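Local coordinates for disulfide bond forming protein (DsbF) (Mycobacterium tuberculosis, PDB 3IOS) that probably acts as a secreted disulfide oxidoreductase of the thioredoxin family, oxidising the thiols of reduced, unfolded exported proteins to form disulfide bonds, at residues Ala120-Asp123 and Asn127-Val130; Ala18-Ser23 and Ser36-Pro41; Pro59-Val64 and Lys95-Leu100; Ala66-Val71 and Arg143-Thr148. One frame throughout, in Å; residues are numbered along the deposited sequence.

The contacts are spread around one thioredoxin-fold domain. Contact 2 comes first along the chain and joins the loop before strand 23-25 to the loop that leads into strand 42-47. Contact 3 follows, then contact 1, which lies inside the loop closed by contact 4. Contacts 3 and 4 share helix 52-67, and their segments alternate in sequence. Contacts 1 and 3 both reach the five-stranded mixed sheet, at its outer strands 128-132 and 98-101, with centres about 17 Å apart. Contacts 1 and 2 are neighbours, about 10 Å between centres. The centres of contacts 2 and 3 are about 18 Å apart. They join the N-terminal loops, the outer strands and two helices around the central sheet.

Contact 1 of 4, residues Ala120-Asp123 and Asn127-Val130; sequences AFVD and NVDV
Phe-121 and Asp-129 are a hydrogen-bonded antiparallel pair, and each satisfies the other's backbone. Phe-121 N gives a nearly straight bond of 2.8 Å to Asp-129 O, with an angle of 177° at the hydrogen. Asp-129 N returns one to Phe-121 O at 2.9 Å. The next rung joins Asp-123 N to Asn-127 O at 3.0 Å. Asn-127 O also receives the CA-H of Val-122, and Phe-121 O that of Val-128, so both carbonyls have a second, weaker partner.

At the turn end a side chain takes over from the backbone. Asp-123 OD2 accepts from Asn-127 N at 2.9 Å. The donor stands above the carboxylate plane, 49° out of it. Asp-123 can do this because CG is folded between its own N and carbonyl carbon (chi1 73°). The same OD2 also takes a weak bond from His-125 N, inside the turn.

Apolar contact is light. Val-122 and Val-128 lie side by side and touch through their CG2 atoms at 4.2 Å, on the face that also carries Ala-120 and Val-130. On the other face the Phe-121 ring has Asp-129 O at its edge, 3.6 Å from CD1. Helix 137-147 covers this ring through Leu-140, Arg-143 and Leu-147.

The backbones of Ala-120 and Val-122 bond to strand 42-47, which places strand 118-122 inside the sheet. Strand 128-132 is its outer neighbour. The arrangement is the beta hairpin, closed by a short turn, that ends the mixed sheet of the thioredoxin fold.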
loop_
_atom_site.group_PDB
_atom_site.type_symbol
_atom_site.label_atom_id
_atom_site.label_comp_id
_atom_site.label_asym_id
_atom_site.label_seq_id
_atom_site.Cartn_x
_atom_site.Cartn_y
_atom_site.Cartn_z
ATOM N N ALA A 120 -2.641 -5.579 1.081
ATOM C CA ALA A 120 -3.814 -5.676 1.938
ATOM C C ALA A 120 -4.974 -5.152 1.111
ATOM O O ALA A 120 -4.949 -4.009 0.654
ATOM C CB ALA A 120 -3.639 -4.849 3.199
ATOM N N PHE A 121 -5.976 -5.997 0.893
ATOM C CA PHE A 121 -7.136 -5.590 0.112
ATOM C C PHE A 121 -8.282 -5.258 1.049
ATOM O O PHE A 121 -8.664 -6.062 1.898
ATOM C CB PHE A 121 -7.525 -6.697 -0.879
ATOM C CG PHE A 121 -6.438 -7.012 -1.872
ATOM C CD1 PHE A 121 -5.446 -7.942 -1.572
ATOM C CD2 PHE A 121 -6.359 -6.316 -3.075
ATOM C CE1 PHE A 121 -4.391 -8.172 -2.456
ATOM C CE2 PHE A 121 -5.305 -6.540 -3.963
ATOM C CZ PHE A 121 -4.319 -7.470 -3.650
ATOM N N VAL A 122 -8.804 -4.048 0.900
ATOM C CA VAL A 122 -9.888 -3.569 1.738
ATOM C C VAL A 122 -11.135 -3.335 0.903
ATOM O O VAL A 122 -11.111 -2.528 -0.021
ATOM C CB VAL A 122 -9.500 -2.236 2.402
ATOM C CG1 VAL A 122 -10.580 -1.809 3.378
ATOM C CG2 VAL A 122 -8.149 -2.375 3.099
ATOM N N ASP A 123 -12.224 -4.036 1.209
ATOM C CA ASP A 123 -13.440 -3.817 0.437
ATOM C C ASP A 123 -14.222 -2.684 1.107
ATOM O O ASP A 123 -13.898 -2.278 2.228
ATOM C CB ASP A 123 -14.261 -5.122 0.308
ATOM C CG ASP A 123 -14.958 -5.536 1.590
ATOM O OD1 ASP A 123 -15.408 -6.701 1.651
ATOM O OD2 ASP A 123 -15.082 -4.724 2.526
ATOM N N ASN A 127 -13.833 -5.093 5.115
ATOM C CA ASN A 127 -13.219 -6.415 5.165
ATOM C C ASN A 127 -11.782 -6.288 4.678
ATOM O O ASN A 127 -11.520 -5.620 3.678
ATOM C CB ASN A 127 -13.987 -7.386 4.269
ATOM C CG ASN A 127 -15.394 -7.643 4.767
ATOM O OD1 ASN A 127 -16.340 -7.723 3.980
ATOM N ND2 ASN A 127 -15.539 -7.783 6.081
ATOM N N VAL A 128 -10.857 -6.931 5.385
ATOM C CA VAL A 128 -9.443 -6.869 5.036
ATOM C C VAL A 128 -8.829 -8.237 4.773
ATOM O O VAL A 128 -8.923 -9.147 5.602
ATOM C CB VAL A 128 -8.632 -6.184 6.154
ATOM C CG1 VAL A 128 -7.152 -6.168 5.791
ATOM C CG2 VAL A 128 -9.151 -4.775 6.380
ATOM N N ASP A 129 -8.192 -8.372 3.616
ATOM C CA ASP A 129 -7.541 -9.618 3.238
ATOM C C ASP A 129 -6.081 -9.325 2.904
ATOM O O ASP A 129 -5.790 -8.542 2.000
ATOM C CB ASP A 129 -8.252 -10.235 2.031
ATOM C CG ASP A 129 -7.624 -11.542 1.587
ATOM O OD1 ASP A 129 -7.432 -12.432 2.442
ATOM O OD2 ASP A 129 -7.330 -11.681 0.382
ATOM N N VAL A 130 -5.169 -9.946 3.644
ATOM C CA VAL A 130 -3.742 -9.734 3.425
ATOM C C VAL A 130 -3.122 -10.875 2.634
ATOM O O VAL A 130 -3.290 -12.048 2.974
ATOM C CB VAL A 130 -2.979 -9.601 4.764
ATOM C CG1 VAL A 130 -1.488 -9.400 4.503
ATOM C CG2 VAL A 130 -3.535 -8.442 5.561
#

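Contact 2 of 4, residues Ala18-Ser23 and Ser36-Pro41; sequences AQLQFS and SLLGKP
Next to the meeting of Leu-20 with Leu-37 and Leu-38 stands one aromatic ring, that of Phe-22. Gln-19 O lies in the plane of this ring, at its edge, 3.4 Å from Phe-22 CD2. The same carbonyl oxygen accepts a hydrogen bond from Asn-110 ND2 of helix 106-110. The ring stays a little short of the opposite loop: Phe-22 CZ is 5.1 Å from Leu-37 CD1.

The touching is done by leucines. Leu-20 points toward the other segment and divides its two methyls. CD2 goes to Leu-37 CD1 at 4.2 Å. CD1 lies over the backbone of Leu-38, 3.9 Å from its N, and also reaches Leu-38 CB at 4.2 Å. The extended second torsion of Leu-20 (chi2 -176°) carries CD1 out to that backbone. Leu-37 also points into the contact and continues inward to Ala-42 and Leu-44.

Each segment contains a bit of 3-10 helix that runs into a turn. Gln-21 centres an inverse gamma turn. Leu-37 to Lys-40 form a type II beta turn with Gly-39 in its third position, where phi is positive (91°). These loops flank the small hairpin of strands 23-25 and 31-33 and lead into strand 42-47, the first strand of the thioredoxin-fold sheet.

The turn's own bond, Lys-40 N to Leu-37 O, is weak. Lys-40 NZ also curls back to Ser-36 O, just before the turn, at 2.9 Å and meets it nearly along the C=O axis. This gives the ammonium a backbone acceptor. Ser-36 OG is bonded to His-33 O. Leu-38 also packs on Val-16 and Pro-17.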
loop_
_atom_site.group_PDB
_atom_site.type_symbol
_atom_site.label_atom_id
_atom_site.label_comp_id
_atom_site.label_asym_id
_atom_site.label_seq_id
_atom_site.Cartn_x
_atom_site.Cartn_y
_atom_site.Cartn_z
ATOM N N ALA A 18 -10.829 -2.830 13.249
ATOM C CA ALA A 18 -9.610 -2.570 13.998
ATOM C C ALA A 18 -8.408 -2.422 13.076
ATOM O O ALA A 18 -7.472 -1.686 13.376
ATOM C CB ALA A 18 -9.369 -3.695 15.002
ATOM N N GLN A 19 -8.444 -3.118 11.944
ATOM C CA GLN A 19 -7.350 -3.067 10.985
ATOM C C GLN A 19 -7.113 -1.669 10.411
ATOM O O GLN A 19 -6.010 -1.348 9.985
ATOM C CB GLN A 19 -7.608 -4.042 9.829
ATOM C CG GLN A 19 -7.654 -5.520 10.213
ATOM C CD GLN A 19 -9.050 -6.027 10.518
ATOM O OE1 GLN A 19 -9.283 -7.238 10.566
ATOM N NE2 GLN A 19 -9.985 -5.111 10.733
ATOM N N LEU A 20 -8.147 -0.835 10.396
ATOM C CA LEU A 20 -7.999 0.512 9.852
ATOM C C LEU A 20 -7.707 1.555 10.919
ATOM O O LEU A 20 -7.554 2.735 10.619
ATOM C CB LEU A 20 -9.261 0.909 9.083
ATOM C CG LEU A 20 -9.562 0.075 7.834
ATOM C CD1 LEU A 20 -10.783 0.641 7.128
ATOM C CD2 LEU A 20 -8.356 0.097 6.904
ATOM N N GLN A 21 -7.622 1.122 12.169
ATOM C CA GLN A 21 -7.358 2.058 13.247
ATOM C C GLN A 21 -5.875 2.306 13.440
ATOM O O GLN A 21 -5.245 1.757 14.343
ATOM C CB GLN A 21 -8.001 1.557 14.539
ATOM C CG GLN A 21 -9.522 1.510 14.451
ATOM C CD GLN A 21 -10.181 1.110 15.755
ATOM O OE1 GLN A 21 -10.122 -0.049 16.168
ATOM N NE2 GLN A 21 -10.813 2.075 16.415
ATOM N N PHE A 22 -5.326 3.142 12.567
ATOM C CA PHE A 22 -3.916 3.499 12.611
ATOM C C PHE A 22 -3.723 4.844 11.927
ATOM O O PHE A 22 -4.555 5.272 11.129
ATOM C CB PHE A 22 -3.073 2.417 11.916
ATOM C CG PHE A 22 -3.226 2.382 10.414
ATOM C CD1 PHE A 22 -2.490 3.241 9.603
ATOM C CD2 PHE A 22 -4.104 1.482 9.811
ATOM C CE1 PHE A 22 -2.627 3.209 8.213
ATOM C CE2 PHE A 22 -4.247 1.445 8.420
ATOM C CZ PHE A 22 -3.504 2.309 7.623
ATOM N N SER A 23 -2.635 5.522 12.264
ATOM C CA SER A 23 -2.327 6.804 11.653
ATOM C C SER A 23 -0.897 6.702 11.140
ATOM O O SER A 23 -0.164 5.796 11.530
ATOM C CB SER A 23 -2.452 7.935 12.676
ATOM O OG SER A 23 -1.634 7.687 13.802
ATOM N N SER A 36 -9.790 6.681 6.953
ATOM C CA SER A 36 -10.205 7.379 5.742
ATOM C C SER A 36 -10.464 6.381 4.614
ATOM O O SER A 36 -10.987 6.748 3.560
ATOM C CB SER A 36 -9.133 8.386 5.306
ATOM O OG SER A 36 -7.978 7.723 4.822
ATOM N N LEU A 37 -10.097 5.121 4.836
ATOM C CA LEU A 37 -10.306 4.084 3.829
ATOM C C LEU A 37 -11.637 3.361 4.009
ATOM O O LEU A 37 -12.055 2.607 3.134
ATOM C CB LEU A 37 -9.171 3.051 3.875
ATOM C CG LEU A 37 -7.746 3.562 3.677
ATOM C CD1 LEU A 37 -6.793 2.386 3.748
ATOM C CD2 LEU A 37 -7.608 4.282 2.342
ATOM N N LEU A 38 -12.303 3.583 5.137
ATOM C CA LEU A 38 -13.583 2.923 5.394
ATOM C C LEU A 38 -14.679 3.368 4.428
ATOM O O LEU A 38 -14.880 4.563 4.206
ATOM C CB LEU A 38 -14.052 3.187 6.826
ATOM C CG LEU A 38 -15.345 2.458 7.207
ATOM C CD1 LEU A 38 -15.097 0.956 7.187
ATOM C CD2 LEU A 38 -15.820 2.904 8.573
ATOM N N GLY A 39 -15.385 2.394 3.857
ATOM C CA GLY A 39 -16.471 2.697 2.941
ATOM C C GLY A 39 -16.072 2.778 1.484
ATOM O O GLY A 39 -16.896 3.076 0.622
ATOM N N LYS A 40 -14.805 2.515 1.199
ATOM C CA LYS A 40 -14.325 2.571 -0.170
ATOM C C LYS A 40 -13.317 1.456 -0.411
ATOM O O LYS A 40 -12.711 0.941 0.525
ATOM C CB LYS A 40 -13.679 3.933 -0.431
ATOM C CG LYS A 40 -12.468 4.210 0.443
ATOM C CD LYS A 40 -12.179 5.702 0.553
ATOM C CE LYS A 40 -13.284 6.418 1.316
ATOM N NZ LYS A 40 -12.927 7.829 1.630
ATOM N N PRO A 41 -13.148 1.048 -1.673
ATOM C CA PRO A 41 -12.186 -0.018 -1.956
ATOM C C PRO A 41 -10.775 0.543 -1.840
ATOM O O PRO A 41 -10.508 1.660 -2.275
ATOM C CB PRO A 41 -12.542 -0.426 -3.383
ATOM C CG PRO A 41 -13.001 0.875 -3.983
ATOM C CD PRO A 41 -13.867 1.453 -2.895
#

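Contact 3 of 4, residues Pro59-Val64 and Lys95-Leu100; sequences PVVGQV and KTFTQL
Val-61 and Gly-62 sit on a helix that runs past the loop carrying Phe-97. The nearest CA atoms are those of Gly-62 and Thr-96, 7.5 Å apart. The helix is kinked at Pro-59 and Val-60, whose N atoms lack a bond to the preceding turn. After the kink, helical bonds resume, such as Gln-63 N to Pro-59 O at 3.0 Å. Across from it, Thr-96 has helix-like backbone angles. Phe-97 is extended, with psi 161°, and the chain goes on into strand 98-101.

Phe-97 CG lies in the crowded position between the backbone N and the carbonyl carbon (chi1 60°). Phe-97 CZ meets Val-61 CG1 at 3.8 Å, and CE2 is 4.2 Å from the same methyl. The two side chains cross at about a right angle. Gly-62 meets the ring with its backbone: its CA lies at the ring edge, near the plane, 4.1 Å from Phe-97 CE2.

Beyond the two segments, Phe-73 and Trp-45 touch both Val-61 and Phe-97, so the pair belongs to the core between helix and sheet. The N-terminal part of helix 52-67 holds Cys-54, with Cys-51 just before it, in the CxxC pattern of thioredoxins. The two form a disulfide in the oxidised form, and the crystal holds both oxidised and reduced forms.

Contact here is wholly apolar, through one methyl, one CH2 carbon and a ring. With no polar group across it, it probably rests on shape and on the burial of apolar surface, and it joins the helix that carries Cys-54 to the chain leading into outer strand 98-101.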
loop_
_atom_site.group_PDB
_atom_site.type_symbol
_atom_site.label_atom_id
_atom_site.label_comp_id
_atom_site.label_asym_id
_atom_site.label_seq_id
_atom_site.Cartn_x
_atom_site.Cartn_y
_atom_site.Cartn_z
ATOM N N PRO A 59 6.184 -0.691 -11.070
ATOM C CA PRO A 59 5.486 -0.216 -12.275
ATOM C C PRO A 59 4.122 -0.875 -12.469
ATOM O O PRO A 59 3.204 -0.276 -13.035
ATOM C CB PRO A 59 6.471 -0.544 -13.397
ATOM C CG PRO A 59 7.196 -1.744 -12.872
ATOM C CD PRO A 59 7.441 -1.370 -11.427
ATOM N N VAL A 60 3.993 -2.106 -11.989
ATOM C CA VAL A 60 2.737 -2.836 -12.094
ATOM C C VAL A 60 1.701 -2.227 -11.154
ATOM O O VAL A 60 0.549 -2.009 -11.534
ATOM C CB VAL A 60 2.928 -4.314 -11.724
ATOM C CG1 VAL A 60 1.588 -5.020 -11.692
ATOM C CG2 VAL A 60 3.860 -4.976 -12.726
ATOM N N VAL A 61 2.103 -1.957 -9.920
ATOM C CA VAL A 61 1.171 -1.369 -8.974
ATOM C C VAL A 61 0.767 0.012 -9.481
ATOM O O VAL A 61 -0.395 0.397 -9.393
ATOM C CB VAL A 61 1.793 -1.234 -7.568
ATOM C CG1 VAL A 61 0.778 -0.614 -6.618
ATOM C CG2 VAL A 61 2.212 -2.610 -7.051
ATOM N N GLY A 62 1.729 0.752 -10.022
ATOM C CA GLY A 62 1.423 2.077 -10.532
ATOM C C GLY A 62 0.426 2.030 -11.673
ATOM O O GLY A 62 -0.486 2.852 -11.751
ATOM N N GLN A 63 0.593 1.056 -12.558
ATOM C CA GLN A 63 -0.303 0.915 -13.698
ATOM C C GLN A 63 -1.719 0.577 -13.244
ATOM O O GLN A 63 -2.688 1.179 -13.708
ATOM C CB GLN A 63 0.227 -0.168 -14.641
ATOM C CG GLN A 63 -0.483 -0.234 -15.985
ATOM C CD GLN A 63 0.222 -1.154 -16.967
ATOM O OE1 GLN A 63 -0.218 -1.321 -18.107
ATOM N NE2 GLN A 63 1.324 -1.757 -16.529
ATOM N N VAL A 64 -1.848 -0.385 -12.334
ATOM C CA VAL A 64 -3.168 -0.767 -11.850
ATOM C C VAL A 64 -3.827 0.390 -11.094
ATOM O O VAL A 64 -5.031 0.613 -11.214
ATOM C CB VAL A 64 -3.093 -2.034 -10.951
ATOM C CG1 VAL A 64 -4.472 -2.395 -10.423
ATOM C CG2 VAL A 64 -2.542 -3.203 -11.762
ATOM N N LYS A 95 4.395 7.671 -7.792
ATOM C CA LYS A 95 4.217 8.951 -7.113
ATOM C C LYS A 95 2.782 9.458 -7.200
ATOM O O LYS A 95 2.416 10.410 -6.515
ATOM C CB LYS A 95 5.170 9.989 -7.708
ATOM C CG LYS A 95 6.424 10.170 -6.901
ATOM C CD LYS A 95 7.532 10.874 -7.697
ATOM C CE LYS A 95 8.795 11.049 -6.873
ATOM N NZ LYS A 95 9.857 11.683 -7.681
ATOM N N THR A 96 1.978 8.799 -8.029
ATOM C CA THR A 96 0.581 9.162 -8.244
ATOM C C THR A 96 -0.360 8.777 -7.094
ATOM O O THR A 96 -1.480 9.286 -7.006
ATOM C CB THR A 96 0.052 8.527 -9.552
ATOM O OG1 THR A 96 0.898 8.919 -10.640
ATOM C CG2 THR A 96 -1.366 8.986 -9.843
ATOM N N PHE A 97 0.070 7.871 -6.221
ATOM C CA PHE A 97 -0.780 7.499 -5.097
ATOM C C PHE A 97 -0.047 7.675 -3.774
ATOM O O PHE A 97 1.182 7.766 -3.734
ATOM C CB PHE A 97 -1.332 6.069 -5.265
ATOM C CG PHE A 97 -0.283 4.994 -5.358
ATOM C CD1 PHE A 97 0.174 4.346 -4.211
ATOM C CD2 PHE A 97 0.214 4.594 -6.594
ATOM C CE1 PHE A 97 1.102 3.316 -4.299
ATOM C CE2 PHE A 97 1.144 3.563 -6.692
ATOM C CZ PHE A 97 1.590 2.921 -5.542
ATOM N N THR A 98 -0.815 7.753 -2.695
ATOM C CA THR A 98 -0.265 7.954 -1.361
ATOM C C THR A 98 0.827 6.971 -0.962
ATOM O O THR A 98 0.680 5.763 -1.140
ATOM C CB THR A 98 -1.377 7.880 -0.291
ATOM O OG1 THR A 98 -2.409 8.822 -0.604
ATOM C CG2 THR A 98 -0.813 8.191 1.089
ATOM N N GLN A 99 1.920 7.501 -0.415
ATOM C CA GLN A 99 3.027 6.672 0.056
ATOM C C GLN A 99 3.267 6.982 1.539
ATOM O O GLN A 99 3.506 8.132 1.903
ATOM C CB GLN A 99 4.309 6.973 -0.730
ATOM C CG GLN A 99 4.251 6.652 -2.212
ATOM C CD GLN A 99 4.076 5.179 -2.486
ATOM O OE1 GLN A 99 4.320 4.335 -1.617
ATOM N NE2 GLN A 99 3.660 4.853 -3.705
ATOM N N LEU A 100 3.193 5.963 2.390
ATOM C CA LEU A 100 3.421 6.154 3.823
ATOM C C LEU A 100 4.839 5.763 4.209
ATOM O O LEU A 100 5.345 4.719 3.791
ATOM C CB LEU A 100 2.448 5.309 4.649
ATOM C CG LEU A 100 0.965 5.464 4.319
ATOM C CD1 LEU A 100 0.149 4.630 5.286
ATOM C CD2 LEU A 100 0.571 6.923 4.396
#

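Contact 4 of 4, residues Ala66-Val71 and Arg143-Thr148; sequences ASHPEV and RVTALT
Val-144 is the tight point of this contact. Its CG1 is 3.4 Å from Val-71 CG2, closer than usual van der Waals distance. CG1 stands anti to the backbone N (chi1 167°), which turns it toward the 66-71 segment. The same methyl makes an off-centre CH-pi contact with the His-68 ring, 4.2 Å from the centroid and 30° off the normal. His-68 ND1 bonds back to Val-64 O, in the last turn of helix 52-67, which fixes the imidazole.

Packing thins toward solvent. Thr-145 CG2 only grazes His-68 NE2 at 4.2 Å, and Thr-145 OG1 turns to Arg-142 O. Glu-70 OE2 lies in the plane of the His-68 ring, at its edge. Water replaces direct contact here: one molecule donates to Val-144 O at 3.0 Å and, weakly, to Glu-70 OE2 at 3.4 Å.

The 66-71 segment ends helix 52-67 and makes a type I turn, His-68 to Val-71, into strand 72-77. Val-71 and Val-144 both rest on Val-43 of strand 42-47. The turn after helix 52-67 thus packs on the last turns of helix 137-147, over the sheet face that carries Val-43.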
loop_
_atom_site.group_PDB
_atom_site.type_symbol
_atom_site.label_atom_id
_atom_site.label_comp_id
_atom_site.label_asym_id
_atom_site.label_seq_id
_atom_site.Cartn_x
_atom_site.Cartn_y
_atom_site.Cartn_z
ATOM N N ALA A 66 -3.392 3.567 -11.617
ATOM C CA ALA A 66 -3.819 4.542 -12.619
ATOM C C ALA A 66 -5.083 4.107 -13.353
ATOM O O ALA A 66 -5.925 4.937 -13.710
ATOM C CB ALA A 66 -2.697 4.768 -13.616
ATOM N N SER A 67 -5.213 2.803 -13.576
ATOM C CA SER A 67 -6.361 2.247 -14.286
ATOM C C SER A 67 -7.607 2.118 -13.417
ATOM O O SER A 67 -8.711 1.933 -13.928
ATOM C CB SER A 67 -5.999 0.875 -14.851
ATOM O OG SER A 67 -4.903 0.975 -15.742
ATOM N N HIS A 68 -7.439 2.220 -12.103
ATOM C CA HIS A 68 -8.576 2.096 -11.205
ATOM C C HIS A 68 -8.671 3.227 -10.203
ATOM O O HIS A 68 -8.435 3.038 -9.010
ATOM C CB HIS A 68 -8.512 0.756 -10.475
ATOM C CG HIS A 68 -8.618 -0.415 -11.392
ATOM N ND1 HIS A 68 -7.570 -0.842 -12.176
ATOM C CD2 HIS A 68 -9.670 -1.204 -11.707
ATOM C CE1 HIS A 68 -7.972 -1.843 -12.938
ATOM N NE2 HIS A 68 -9.243 -2.081 -12.673
ATOM N N PRO A 69 -9.038 4.427 -10.678
ATOM C CA PRO A 69 -9.165 5.601 -9.814
ATOM C C PRO A 69 -10.231 5.467 -8.728
ATOM O O PRO A 69 -10.260 6.260 -7.787
ATOM C CB PRO A 69 -9.458 6.728 -10.806
ATOM C CG PRO A 69 -10.159 6.017 -11.936
ATOM C CD PRO A 69 -9.334 4.766 -12.082
ATOM N N GLU A 70 -11.098 4.464 -8.842
ATOM C CA GLU A 70 -12.136 4.266 -7.836
ATOM C C GLU A 70 -11.525 3.632 -6.589
ATOM O O GLU A 70 -12.101 3.691 -5.504
ATOM C CB GLU A 70 -13.268 3.367 -8.368
ATOM C CG GLU A 70 -12.957 1.867 -8.411
ATOM C CD GLU A 70 -12.115 1.457 -9.606
ATOM O OE1 GLU A 70 -11.520 2.338 -10.256
ATOM O OE2 GLU A 70 -12.043 0.239 -9.888
ATOM N N VAL A 71 -10.352 3.029 -6.755
ATOM C CA VAL A 71 -9.669 2.367 -5.651
ATOM C C VAL A 71 -8.560 3.234 -5.074
ATOM O O VAL A 71 -7.752 3.802 -5.804
ATOM C CB VAL A 71 -9.060 1.023 -6.111
ATOM C CG1 VAL A 71 -8.370 0.329 -4.937
ATOM C CG2 VAL A 71 -10.148 0.142 -6.692
ATOM N N ARG A 143 -8.071 -8.839 -8.334
ATOM C CA ARG A 143 -8.398 -8.632 -6.928
ATOM C C ARG A 143 -9.007 -7.245 -6.718
ATOM O O ARG A 143 -9.972 -7.081 -5.972
ATOM C CB ARG A 143 -7.154 -8.806 -6.056
ATOM C CG ARG A 143 -6.780 -10.262 -5.833
ATOM C CD ARG A 143 -5.631 -10.372 -4.854
ATOM N NE ARG A 143 -5.206 -11.752 -4.647
ATOM C CZ ARG A 143 -5.727 -12.577 -3.742
ATOM N NH1 ARG A 143 -5.263 -13.814 -3.638
ATOM N NH2 ARG A 143 -6.696 -12.170 -2.932
ATOM N N VAL A 144 -8.450 -6.254 -7.402
ATOM C CA VAL A 144 -8.964 -4.898 -7.296
ATOM C C VAL A 144 -10.396 -4.840 -7.819
ATOM O O VAL A 144 -11.255 -4.194 -7.216
ATOM C CB VAL A 144 -8.065 -3.914 -8.073
ATOM C CG1 VAL A 144 -8.757 -2.569 -8.230
ATOM C CG2 VAL A 144 -6.747 -3.735 -7.324
ATOM N N THR A 145 -10.662 -5.519 -8.932
ATOM C CA THR A 145 -12.011 -5.523 -9.490
ATOM C C THR A 145 -12.990 -6.172 -8.518
ATOM O O THR A 145 -14.137 -5.734 -8.386
ATOM C CB THR A 145 -12.068 -6.292 -10.826
ATOM O OG1 THR A 145 -11.738 -7.667 -10.606
ATOM C CG2 THR A 145 -11.090 -5.719 -11.807
ATOM N N ALA A 146 -12.533 -7.217 -7.831
ATOM C CA ALA A 146 -13.375 -7.928 -6.877
ATOM C C ALA A 146 -13.818 -7.044 -5.714
ATOM O O ALA A 146 -14.878 -7.267 -5.137
ATOM C CB ALA A 146 -12.641 -9.155 -6.350
ATOM N N LEU A 147 -13.015 -6.042 -5.374
ATOM C CA LEU A 147 -13.355 -5.148 -4.272
ATOM C C LEU A 147 -14.608 -4.332 -4.572
ATOM O O LEU A 147 -15.338 -3.951 -3.660
ATOM C CB LEU A 147 -12.195 -4.194 -3.980
ATOM C CG LEU A 147 -10.863 -4.836 -3.595
ATOM C CD1 LEU A 147 -9.826 -3.743 -3.405
ATOM C CD2 LEU A 147 -11.025 -5.653 -2.324
ATOM N N THR A 148 -14.837 -4.057 -5.852
ATOM C CA THR A 148 -15.998 -3.291 -6.266
ATOM C C THR A 148 -17.141 -4.184 -6.709
ATOM O O THR A 148 -18.305 -3.732 -6.677
HETATM O O HOH W 1 -13.159 -1.905 -7.517
#